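Local coordinates for protein flavodoxin (Fusobacterium nucleatum, PDB 6OHK) that binds flavin mononucleotide and probably serves as a low-potential electron donor to redox enzymes, at residues T56-G62 and S99-I104; F10-L14 and H65-M69; F121-Y127 and G138-A144; G116-G120 and I165-F169. The protein carries 1 engineered substitution. All blocks are in the same frame, centred on the assembly; numbering follows the deposited sequence. Where two conformers were deposited one is given.

Contact 1. Residues T56-G62 and S99-I104; sequences TPTYQVG and SFCGGI. With FMN (flavin mononucleotide), chain B.
T58 is the main side chain at this contact: its methyl lies on G102 N and on S99 O, with CG2 3.7 Å from S99 O. With CG2 anti to the backbone N, the methyl also reaches the pyrimidine side of the flavin, CG2 to FMN N3 being 3.2 Å. OG1 lies against C101 CA but has its polar partner in L90 O. Deeper in, T56 CG2 meets I104 CG2, and near the loop tip S99 CB packs on G62.

No hydrogen bond joins the two segments directly; the flavin ties them together through its polar edge. FMN N3 donates to S99 O at 2.9 Å with a fairly straight 163° angle, and C101 N answers at FMN O2 (3.0 Å). FMN O4 accepts one bond from each segment, from G62 N at 3.1 Å and, in the conformer modelled here, from S99 OG at 2.9 Å. Beyond the ring, the ribityl O2' is gripped by both T58 N and T58 O, and Y59 OH bonds to FMN O2P (2.6 Å).

Y59 sets CD1 and CE1 against the dimethylbenzene end, CE1 3.6 Å from FMN C8. The loop following strand 51-59 and the type II turn from S99 to G102, which leads into helix 103-113, thus form the isoalloxazine site at the C-terminal ends of the parallel strands, as in the flavodoxin fold.

Contact 2. Residues F10-L14 and H65-M69; sequences FYATL and HAAWM. With FMN (flavin mononucleotide), chain B.
A12 and H65 form the centre of the contact, with the A12 methyl seated over one face of the imidazole. The CH-pi distance from A12 CB to the ring centroid is 3.8 Å, 26° off the normal, so the methyl is displaced toward the rim. T13 N lies over that same face, while L14 N comes to the ring edge near its plane, 3.5 Å from H65 CD2. H65 NE2 is 3.0 Å from T13 O. W68 lays its indole along the strand end: CH2 of the six-membered ring touches F10 CB at 3.8 Å, F10 O lies at the indole edge in plane, and CD1 of the five-membered ring rests against the A12 methyl.

What holds the imidazole is its own helix. H65 occupies the N-cap, and ND1 accepts from A67 N at 2.9 Å in a nearly linear bond (168°). The torsion chi1 of -177°, with CG anti to the backbone N, sends the ring toward A12, and chi2 turns ND1 to A67 N. On the other segment, FMN fixes the loop: T13 OG1 bonds to O1P at 2.7 Å and L14 N to O2P at 2.9 Å.

Further out, W68 NE1 donates to V55 O, and H65 N bonds to T56 OG1, both on strand 51-59. The short helix 66-69 therefore rides on the C-terminal ends of strands 7-11 and 51-59, with W68 also reaching L107 of helix 103-113 and Y11 facing helix 17-28.

Contact 3. Residues F121-Y127 and G138-A144; sequences FTSTDGY and GKFIGLA
T122 and F140 pair their backbones in a single antiparallel hydrogen-bonded bridge. T122 N donates to F140 O at 3.0 Å, tilted from the carbonyl plane, and F140 N returns a bond to T122 O at 2.9 Å in that plane. The T122 hydroxyl has two partners: OG1 donates to G142 O (2.7 Å) and accepts from a water. That water also donates to Y127 OH and accepts from A144 N, so one molecule joins both hydroxyls to the strand. Y127 OH in turn donates to A144 O at 2.6 Å, in the carbonyl plane.

The bridge ties the loop after strand 117-118 back onto strand 139-145, both of which run parallel to strand 84-90; such an interrupted last strand is consistent with the long-chain flavodoxins.

Within the loop, S123 OG accepts from D125 N in an ST turn, and Y127 N bonds to T124 O across a type II turn. A second water takes the T124 N-H and donates to G138 O, 2.8 Å away.

The turn brings Y127 against F140 in a T-shaped stack, the F140 edge pointing at the tyrosine face with planes at 85°. T124 CG2 stands over the centre of the F140 ring, 3.7 Å from its centroid, and I141 CA sits over one face of F121, 3.9 Å from the centroid of the F121 ring.

Contact 4. Residues G116-G120 and I165-F169; sequences GKVVG and IKKEF
K117 and E168 form a salt bridge at the exposed margin, NZ donating to OE1 at 2.9 Å. The ammonium approaches from above the carboxylate plane, 51° out of it. Reach comes from the lysine, whose chain is extended along its length, whereas the glutamate bends at chi2 (-71°), and the two side chains cross at about a right angle.

Just inside the ion pair, the aliphatic base of E168 is used as well: CB touches V119 CG1 at 3.8 Å. The other valine methyl, CG2, meets I165 CG2 at 3.9 Å, so V119 sits between the two residues with one branch for each. I165 CG2 then continues to G120, 3.6 Å from its CA, where the glycine lets the helix come close to the chain. Beyond this, G120 O accepts a hydrogen bond from W161 NE1 of helix 154-166, and I165 reaches on to I53 of strand 51-59.

The C-terminal end of helix 154-166 is therefore joined to the region of strand 117-118 by a graded interface, apolar around the buried V119 and I165 and charged at its outer margin, where the ion pair is probably partly screened by solvent.

Overall arrangement
All four contacts reach the same sheet, but only contacts 1 and 2 touch FMN: contact 1 holds the flavin ring and ribityl chain and also reaches the phosphate, which contact 2 binds. Their centres lie 11 Å apart and they meet directly, P57 CD standing 3.2 Å from A12 O and Y59 OH 3.5 Å from L14 CB. Contact 3 packs against contact 1, with F100 CE2 3.6 Å from Y127 CD1 and I104 packed on I141; its A144 side chain is about 8 Å from FMN. Contact 4 is away from the cofactor, its centre 22 Å from those of contacts 1 and 2, yet it touches contact 3 where V118 CG1 meets I141 O at 3.6 Å.

Contact 1. Residues T56-G62 and S99-I104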
# COMPACT_ATOMS: atom_id res chain seq x y z
N THR A 56 -0.10 -0.57 4.80
CA THR A 56 0.44 -0.47 6.15
C THR A 56 0.23 0.92 6.75
O THR A 56 0.44 1.92 6.07
CB THR A 56 1.93 -0.84 6.21
OG1 THR A 56 2.36 -0.91 7.58
CG2 THR A 56 2.81 0.15 5.43
N PRO A 57 -0.12 1.00 8.03
CA PRO A 57 0.10 2.23 8.78
C PRO A 57 1.58 2.40 9.08
O PRO A 57 2.40 1.52 8.88
CB PRO A 57 -0.71 1.99 10.05
CG PRO A 57 -0.55 0.49 10.29
CD PRO A 57 -0.58 -0.11 8.89
N THR A 58 1.93 3.57 9.59
CA THR A 58 3.32 3.92 9.89
C THR A 58 3.48 4.08 11.39
O THR A 58 2.64 4.70 12.05
CB THR A 58 3.64 5.24 9.24
OG1 THR A 58 3.08 5.28 7.92
CG2 THR A 58 5.11 5.57 9.27
N TYR A 59 4.58 3.55 11.89
CA TYR A 59 4.93 3.64 13.30
C TYR A 59 6.44 3.80 13.39
O TYR A 59 7.17 3.65 12.42
CB TYR A 59 4.47 2.38 14.06
CG TYR A 59 2.98 2.34 14.27
CD1 TYR A 59 2.39 3.15 15.22
CD2 TYR A 59 2.14 1.59 13.45
CE1 TYR A 59 1.04 3.17 15.38
CE2 TYR A 59 0.79 1.61 13.62
CZ TYR A 59 0.24 2.39 14.59
OH TYR A 59 -1.11 2.49 14.83
N GLN A 60 6.93 4.13 14.60
CA GLN A 60 8.39 4.07 14.87
C GLN A 60 9.20 4.91 13.88
O GLN A 60 10.21 4.47 13.32
CB GLN A 60 8.88 2.63 14.86
CG GLN A 60 8.31 1.75 15.93
CD GLN A 60 8.92 2.03 17.29
OE1 GLN A 60 10.12 2.27 17.42
NE2 GLN A 60 8.08 2.01 18.33
N VAL A 61 8.76 6.14 13.64
CA VAL A 61 9.51 7.09 12.82
C VAL A 61 9.69 6.56 11.42
O VAL A 61 10.81 6.41 10.91
CB VAL A 61 10.86 7.49 13.45
CG1 VAL A 61 11.32 8.81 12.87
CG2 VAL A 61 10.76 7.58 14.96
N GLY A 62 8.57 6.30 10.76
CA GLY A 62 8.59 5.97 9.36
C GLY A 62 8.69 4.49 9.03
O GLY A 62 8.86 4.16 7.85
N SER A 99 8.14 11.87 8.35
CA SER A 99 7.99 10.41 8.20
C SER A 99 6.58 10.02 7.81
O SER A 99 6.16 8.89 8.08
CB SER A 99 8.45 9.67 9.44
OG SER A 99 7.70 9.99 10.59
N PHE A 100 5.84 10.91 7.18
CA PHE A 100 4.46 10.61 6.83
C PHE A 100 4.38 9.45 5.86
O PHE A 100 4.94 9.49 4.76
CB PHE A 100 3.83 11.85 6.21
CG PHE A 100 2.44 11.64 5.66
CD1 PHE A 100 1.40 11.20 6.48
CD2 PHE A 100 2.14 11.92 4.35
CE1 PHE A 100 0.13 11.03 5.99
CE2 PHE A 100 0.88 11.74 3.86
CZ PHE A 100 -0.12 11.31 4.68
N CYS A 101 3.62 8.43 6.25
CA CYS A 101 3.46 7.22 5.44
C CYS A 101 4.79 6.60 5.06
O CYS A 101 4.91 5.93 4.03
CB CYS A 101 2.58 7.45 4.20
SG CYS A 101 0.85 7.65 4.58
N GLY A 102 5.81 6.76 5.90
CA GLY A 102 7.12 6.24 5.58
C GLY A 102 7.20 4.75 5.42
O GLY A 102 8.12 4.24 4.77
N GLY A 103 6.27 4.01 6.01
CA GLY A 103 6.37 2.57 6.00
C GLY A 103 6.34 1.97 4.62
O GLY A 103 6.92 0.91 4.39
N ILE A 104 5.69 2.63 3.66
CA ILE A 104 5.62 2.06 2.33
C ILE A 104 6.96 2.06 1.62
O ILE A 104 7.13 1.28 0.67
CB ILE A 104 4.51 2.66 1.46
CG1 ILE A 104 4.72 4.15 1.15
CG2 ILE A 104 3.15 2.40 2.07
CD1 ILE A 104 3.71 4.69 0.15
N1 FMN B . 2.13 8.28 11.05
C2 FMN B . 3.08 8.64 10.08
O2 FMN B . 2.76 9.09 9.03
N3 FMN B . 4.47 8.48 10.43
C4 FMN B . 4.94 8.01 11.63
O4 FMN B . 6.14 7.92 11.79
C4A FMN B . 3.95 7.67 12.59
N5 FMN B . 4.37 7.20 13.83
C5A FMN B . 3.33 6.94 14.77
C6 FMN B . 3.70 6.58 16.08
C7 FMN B . 2.72 6.31 17.02
C7M FMN B . 3.27 5.85 18.39
C8 FMN B . 1.38 6.48 16.71
C8M FMN B . 0.35 6.13 17.76
C9 FMN B . 1.02 6.84 15.42
C9A FMN B . 1.98 7.09 14.47
N10 FMN B . 1.58 7.46 13.13
C10 FMN B . 2.58 7.80 12.25
C1' FMN B . 0.17 7.60 12.77
C2' FMN B . -0.48 6.21 12.50
O2' FMN B . 0.16 5.52 11.44
C3' FMN B . -1.95 6.42 12.08
O3' FMN B . -2.64 6.90 13.22
C4' FMN B . -2.67 5.22 11.49
O4' FMN B . -3.95 5.65 11.03
C5' FMN B . -2.85 4.08 12.48
O5' FMN B . -3.36 2.96 11.77
P FMN B . -3.90 1.67 12.57
O1P FMN B . -4.37 0.76 11.46
O2P FMN B . -2.81 1.07 13.40
O3P FMN B . -5.06 2.14 13.46

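Contact 2. Residues F10-L14 and H65-M69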
# COMPACT_ATOMS: atom_id res chain seq x y z
N PHE A 10 -2.98 -7.34 1.21
CA PHE A 10 -2.24 -7.70 2.42
C PHE A 10 -2.11 -6.46 3.28
O PHE A 10 -1.68 -5.42 2.78
CB PHE A 10 -0.86 -8.21 2.05
CG PHE A 10 -0.91 -9.55 1.33
CD1 PHE A 10 -1.20 -9.64 -0.04
CD2 PHE A 10 -0.72 -10.72 2.04
CE1 PHE A 10 -1.31 -10.86 -0.64
CE2 PHE A 10 -0.83 -11.95 1.42
CZ PHE A 10 -1.12 -12.01 0.10
N TYR A 11 -2.51 -6.55 4.55
CA TYR A 11 -2.49 -5.39 5.43
C TYR A 11 -2.01 -5.78 6.81
O TYR A 11 -1.98 -6.96 7.17
CB TYR A 11 -3.88 -4.72 5.51
CG TYR A 11 -4.85 -5.49 6.34
CD1 TYR A 11 -5.54 -6.57 5.82
CD2 TYR A 11 -5.06 -5.16 7.68
CE1 TYR A 11 -6.41 -7.31 6.61
CE2 TYR A 11 -5.92 -5.91 8.48
CZ TYR A 11 -6.59 -6.98 7.92
OH TYR A 11 -7.45 -7.70 8.79
N ALA A 12 -1.72 -4.76 7.61
CA ALA A 12 -1.52 -4.90 9.04
C ALA A 12 -2.20 -3.74 9.72
O ALA A 12 -2.42 -2.70 9.11
CB ALA A 12 -0.03 -4.89 9.38
N THR A 13 -2.49 -3.89 11.01
CA THR A 13 -3.12 -2.81 11.78
C THR A 13 -2.74 -2.93 13.24
O THR A 13 -2.60 -4.05 13.75
CB THR A 13 -4.65 -2.84 11.63
OG1 THR A 13 -5.22 -1.68 12.24
CG2 THR A 13 -5.26 -4.07 12.28
N LEU A 14 -2.53 -1.79 13.91
CA LEU A 14 -2.43 -1.81 15.37
C LEU A 14 -3.75 -1.46 16.02
O LEU A 14 -4.26 -2.23 16.85
CB LEU A 14 -1.34 -0.85 15.85
CG LEU A 14 -1.15 -0.81 17.37
CD1 LEU A 14 -0.64 -2.14 17.92
CD2 LEU A 14 -0.24 0.35 17.75
N HIS A 65 4.16 -1.24 9.97
CA HIS A 65 3.74 -1.98 11.15
C HIS A 65 4.70 -3.13 11.41
O HIS A 65 5.28 -3.69 10.48
CB HIS A 65 2.34 -2.50 10.87
CG HIS A 65 1.68 -3.23 12.01
ND1 HIS A 65 1.98 -4.53 12.34
CD2 HIS A 65 0.69 -2.83 12.84
CE1 HIS A 65 1.22 -4.90 13.36
NE2 HIS A 65 0.43 -3.88 13.67
N ALA A 66 4.85 -3.51 12.68
CA ALA A 66 5.77 -4.57 13.07
C ALA A 66 5.54 -5.86 12.31
O ALA A 66 6.49 -6.59 12.05
CB ALA A 66 5.69 -4.84 14.57
N ALA A 67 4.28 -6.20 12.00
CA ALA A 67 4.05 -7.46 11.29
C ALA A 67 4.64 -7.42 9.89
O ALA A 67 5.07 -8.46 9.39
CB ALA A 67 2.57 -7.78 11.24
N TRP A 68 4.68 -6.26 9.24
CA TRP A 68 5.43 -6.14 8.00
C TRP A 68 6.93 -6.16 8.29
O TRP A 68 7.67 -6.90 7.62
CB TRP A 68 5.06 -4.84 7.27
CG TRP A 68 3.80 -4.87 6.49
CD1 TRP A 68 2.67 -4.16 6.76
CD2 TRP A 68 3.55 -5.62 5.32
NE1 TRP A 68 1.72 -4.42 5.78
CE2 TRP A 68 2.25 -5.32 4.89
CE3 TRP A 68 4.31 -6.52 4.58
CZ2 TRP A 68 1.71 -5.86 3.74
CZ3 TRP A 68 3.79 -7.06 3.44
CH2 TRP A 68 2.48 -6.74 3.04
N MET A 69 7.40 -5.36 9.24
CA MET A 69 8.84 -5.26 9.48
C MET A 69 9.43 -6.63 9.82
O MET A 69 10.52 -6.97 9.35
CB MET A 69 9.13 -4.25 10.60
CG MET A 69 8.65 -2.84 10.31
SD MET A 69 9.34 -2.09 8.81
CE MET A 69 11.05 -1.90 9.27
N1 FMN B . 2.13 8.28 11.05
C2 FMN B . 3.08 8.64 10.08
O2 FMN B . 2.76 9.09 9.03
N3 FMN B . 4.47 8.48 10.43
C4 FMN B . 4.94 8.01 11.63
O4 FMN B . 6.14 7.92 11.79
C4A FMN B . 3.95 7.67 12.59
N5 FMN B . 4.37 7.20 13.83
C5A FMN B . 3.33 6.94 14.77
C6 FMN B . 3.70 6.58 16.08
C7 FMN B . 2.72 6.31 17.02
C7M FMN B . 3.27 5.85 18.39
C8 FMN B . 1.38 6.48 16.71
C8M FMN B . 0.35 6.13 17.76
C9 FMN B . 1.02 6.84 15.42
C9A FMN B . 1.98 7.09 14.47
N10 FMN B . 1.58 7.46 13.13
C10 FMN B . 2.58 7.80 12.25
C1' FMN B . 0.17 7.60 12.77
C2' FMN B . -0.48 6.21 12.50
O2' FMN B . 0.16 5.52 11.44
C3' FMN B . -1.95 6.42 12.08
O3' FMN B . -2.64 6.90 13.22
C4' FMN B . -2.67 5.22 11.49
O4' FMN B . -3.95 5.65 11.03
C5' FMN B . -2.85 4.08 12.48
O5' FMN B . -3.36 2.96 11.77
P FMN B . -3.90 1.67 12.57
O1P FMN B . -4.37 0.76 11.46
O2P FMN B . -2.81 1.07 13.40
O3P FMN B . -5.06 2.14 13.46

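Contact 3. Residues F121-Y127 and G138-A144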
# COMPACT_ATOMS: atom_id res chain seq x y z
N PHE A 121 1.50 5.71 -8.35
CA PHE A 121 2.08 6.89 -7.71
C PHE A 121 1.02 7.99 -7.66
O PHE A 121 0.10 8.05 -8.47
CB PHE A 121 3.30 7.39 -8.49
CG PHE A 121 4.53 6.58 -8.34
CD1 PHE A 121 4.55 5.33 -7.77
CD2 PHE A 121 5.74 7.13 -8.78
CE1 PHE A 121 5.74 4.65 -7.66
CE2 PHE A 121 6.92 6.46 -8.68
CZ PHE A 121 6.94 5.19 -8.12
N THR A 122 1.13 8.88 -6.67
CA THR A 122 0.13 9.90 -6.45
C THR A 122 0.78 11.28 -6.29
O THR A 122 1.95 11.41 -5.92
CB THR A 122 -0.76 9.61 -5.22
OG1 THR A 122 0.04 9.54 -4.02
CG2 THR A 122 -1.54 8.30 -5.42
N SER A 123 -0.02 12.29 -6.60
CA SER A 123 0.44 13.66 -6.45
C SER A 123 0.59 14.05 -4.99
O SER A 123 -0.23 13.68 -4.14
CB SER A 123 -0.61 14.57 -7.09
OG SER A 123 -0.29 15.93 -6.85
N THR A 124 1.60 14.86 -4.70
CA THR A 124 1.75 15.46 -3.38
C THR A 124 0.85 16.68 -3.15
O THR A 124 0.87 17.24 -2.05
CB THR A 124 3.21 15.84 -3.10
OG1 THR A 124 3.62 16.88 -4.01
CG2 THR A 124 4.14 14.66 -3.27
N ASP A 125 0.05 17.09 -4.11
CA ASP A 125 -0.83 18.24 -3.92
C ASP A 125 -1.81 17.98 -2.78
O ASP A 125 -2.43 16.92 -2.69
CB ASP A 125 -1.63 18.51 -5.19
CG ASP A 125 -0.79 19.05 -6.34
OD1 ASP A 125 0.41 19.31 -6.15
OD2 ASP A 125 -1.37 19.20 -7.45
N GLY A 126 -1.97 18.98 -1.91
CA GLY A 126 -2.90 18.91 -0.81
C GLY A 126 -2.35 18.23 0.42
O GLY A 126 -3.10 18.03 1.37
N TYR A 127 -1.09 17.86 0.41
CA TYR A 127 -0.42 17.29 1.57
C TYR A 127 0.61 18.28 2.09
O TYR A 127 1.16 19.09 1.35
CB TYR A 127 0.31 16.01 1.19
CG TYR A 127 -0.57 14.87 0.81
CD1 TYR A 127 -1.04 13.98 1.77
CD2 TYR A 127 -0.91 14.64 -0.52
CE1 TYR A 127 -1.80 12.89 1.40
CE2 TYR A 127 -1.67 13.56 -0.88
CZ TYR A 127 -2.12 12.69 0.06
OH TYR A 127 -2.86 11.62 -0.38
N GLY A 138 9.11 12.73 -8.36
CA GLY A 138 8.26 13.83 -8.00
C GLY A 138 6.90 13.49 -7.43
O GLY A 138 6.10 14.40 -7.19
N LYS A 139 6.61 12.20 -7.20
CA LYS A 139 5.31 11.76 -6.73
C LYS A 139 5.49 10.86 -5.51
O LYS A 139 6.54 10.26 -5.32
CB LYS A 139 4.58 10.97 -7.81
CG LYS A 139 4.12 11.88 -8.97
CD LYS A 139 3.18 11.16 -9.92
CE LYS A 139 2.67 12.09 -10.99
NZ LYS A 139 1.78 11.38 -11.95
N PHE A 140 4.44 10.77 -4.69
CA PHE A 140 4.44 9.71 -3.68
C PHE A 140 4.38 8.35 -4.36
O PHE A 140 3.68 8.16 -5.35
CB PHE A 140 3.22 9.87 -2.78
CG PHE A 140 3.31 10.98 -1.78
CD1 PHE A 140 4.48 11.28 -1.07
CD2 PHE A 140 2.15 11.71 -1.48
CE1 PHE A 140 4.50 12.30 -0.12
CE2 PHE A 140 2.18 12.72 -0.52
CZ PHE A 140 3.35 13.00 0.15
N ILE A 141 5.11 7.39 -3.78
CA ILE A 141 5.26 6.05 -4.35
C ILE A 141 4.04 5.16 -4.12
O ILE A 141 4.07 3.98 -4.51
CB ILE A 141 6.54 5.37 -3.84
CG1 ILE A 141 6.52 5.18 -2.31
CG2 ILE A 141 7.76 6.16 -4.32
CD1 ILE A 141 7.76 4.67 -1.72
N GLY A 142 2.96 5.69 -3.57
CA GLY A 142 1.73 4.95 -3.40
C GLY A 142 0.64 5.90 -2.97
O GLY A 142 0.80 7.12 -2.99
N LEU A 143 -0.45 5.32 -2.51
CA LEU A 143 -1.56 6.08 -1.97
C LEU A 143 -1.28 6.44 -0.53
O LEU A 143 -0.99 5.55 0.28
CB LEU A 143 -2.82 5.24 -2.07
CG LEU A 143 -4.10 5.90 -1.63
CD1 LEU A 143 -4.41 7.12 -2.49
CD2 LEU A 143 -5.21 4.92 -1.65
N ALA A 144 -1.35 7.73 -0.19
CA ALA A 144 -1.03 8.23 1.14
C ALA A 144 -2.30 8.71 1.81
O ALA A 144 -2.92 9.68 1.35
CB ALA A 144 0.01 9.34 1.03
O HOH W 1 -2.03 9.80 -2.25
O HOH W 2 3.45 15.34 -6.95

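Contact 4. Residues G116-G120 and I165-F169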
# COMPACT_ATOMS: atom_id res chain seq x y z
N GLY A 116 9.55 -6.58 -9.39
CA GLY A 116 8.17 -6.18 -9.57
C GLY A 116 8.04 -4.77 -10.07
O GLY A 116 9.00 -4.00 -10.12
N LYS A 117 6.81 -4.42 -10.41
CA LYS A 117 6.45 -3.09 -10.84
C LYS A 117 5.53 -2.47 -9.81
O LYS A 117 4.52 -3.08 -9.48
CB LYS A 117 5.70 -3.25 -12.18
CG LYS A 117 5.36 -2.01 -12.91
CD LYS A 117 4.67 -2.32 -14.24
CE LYS A 117 4.68 -1.02 -15.06
NZ LYS A 117 4.13 -1.18 -16.43
N VAL A 118 5.81 -1.25 -9.36
CA VAL A 118 4.94 -0.52 -8.45
C VAL A 118 4.16 0.50 -9.27
O VAL A 118 4.76 1.28 -10.04
CB VAL A 118 5.72 0.17 -7.32
CG1 VAL A 118 4.78 1.00 -6.46
CG2 VAL A 118 6.42 -0.90 -6.51
N VAL A 119 2.86 0.49 -9.14
CA VAL A 119 1.97 1.36 -9.89
C VAL A 119 1.17 2.23 -8.93
O VAL A 119 1.15 1.98 -7.73
CB VAL A 119 1.03 0.52 -10.79
CG1 VAL A 119 1.84 -0.25 -11.84
CG2 VAL A 119 0.20 -0.45 -9.97
N GLY A 120 0.51 3.25 -9.45
CA GLY A 120 -0.30 4.10 -8.60
C GLY A 120 0.47 5.11 -7.78
O GLY A 120 0.13 5.34 -6.62
N ILE A 165 -4.86 1.92 -10.78
CA ILE A 165 -3.99 0.75 -10.75
C ILE A 165 -4.61 -0.41 -11.51
O ILE A 165 -3.87 -1.25 -12.07
CB ILE A 165 -3.55 0.33 -9.34
CG1 ILE A 165 -4.71 -0.22 -8.52
CG2 ILE A 165 -2.85 1.49 -8.64
CD1 ILE A 165 -4.27 -0.67 -7.12
N LYS A 166 -5.93 -0.48 -11.56
CA LYS A 166 -6.56 -1.56 -12.32
C LYS A 166 -6.12 -1.55 -13.78
O LYS A 166 -6.07 -2.62 -14.42
CB LYS A 166 -8.09 -1.46 -12.23
CG LYS A 166 -8.64 -1.98 -10.94
CD LYS A 166 -10.12 -2.13 -10.82
CE LYS A 166 -10.99 -1.04 -11.36
NZ LYS A 166 -12.35 -1.67 -11.57
N LYS A 167 -5.74 -0.41 -14.34
CA LYS A 167 -5.30 -0.31 -15.71
C LYS A 167 -4.01 -1.04 -15.98
O LYS A 167 -3.73 -1.36 -17.08
CB LYS A 167 -5.14 1.15 -16.13
CG LYS A 167 -6.40 1.98 -16.04
CD LYS A 167 -6.17 3.45 -16.40
CE LYS A 167 -7.38 4.31 -16.10
NZ LYS A 167 -7.17 5.78 -16.30
N GLU A 168 -3.21 -1.25 -14.94
CA GLU A 168 -1.95 -1.95 -15.06
C GLU A 168 -1.99 -3.40 -14.55
O GLU A 168 -1.11 -4.12 -14.73
CB GLU A 168 -0.83 -1.19 -14.36
CG GLU A 168 -0.33 0.01 -15.16
CD GLU A 168 0.49 -0.29 -16.43
OE1 GLU A 168 1.22 -1.23 -16.53
OE2 GLU A 168 0.41 0.45 -17.35
N PHE A 169 -3.09 -3.73 -13.89
CA PHE A 169 -3.23 -5.03 -13.35
C PHE A 169 -3.34 -6.15 -14.48
O PHE A 169 -3.78 -5.85 -15.57
CB PHE A 169 -4.40 -5.18 -12.39
CG PHE A 169 -4.15 -4.74 -10.96
CD1 PHE A 169 -2.90 -4.62 -10.43
CD2 PHE A 169 -5.20 -4.51 -10.15
CE1 PHE A 169 -2.71 -4.26 -9.11
CE2 PHE A 169 -5.00 -4.13 -8.84
CZ PHE A 169 -3.77 -4.04 -8.32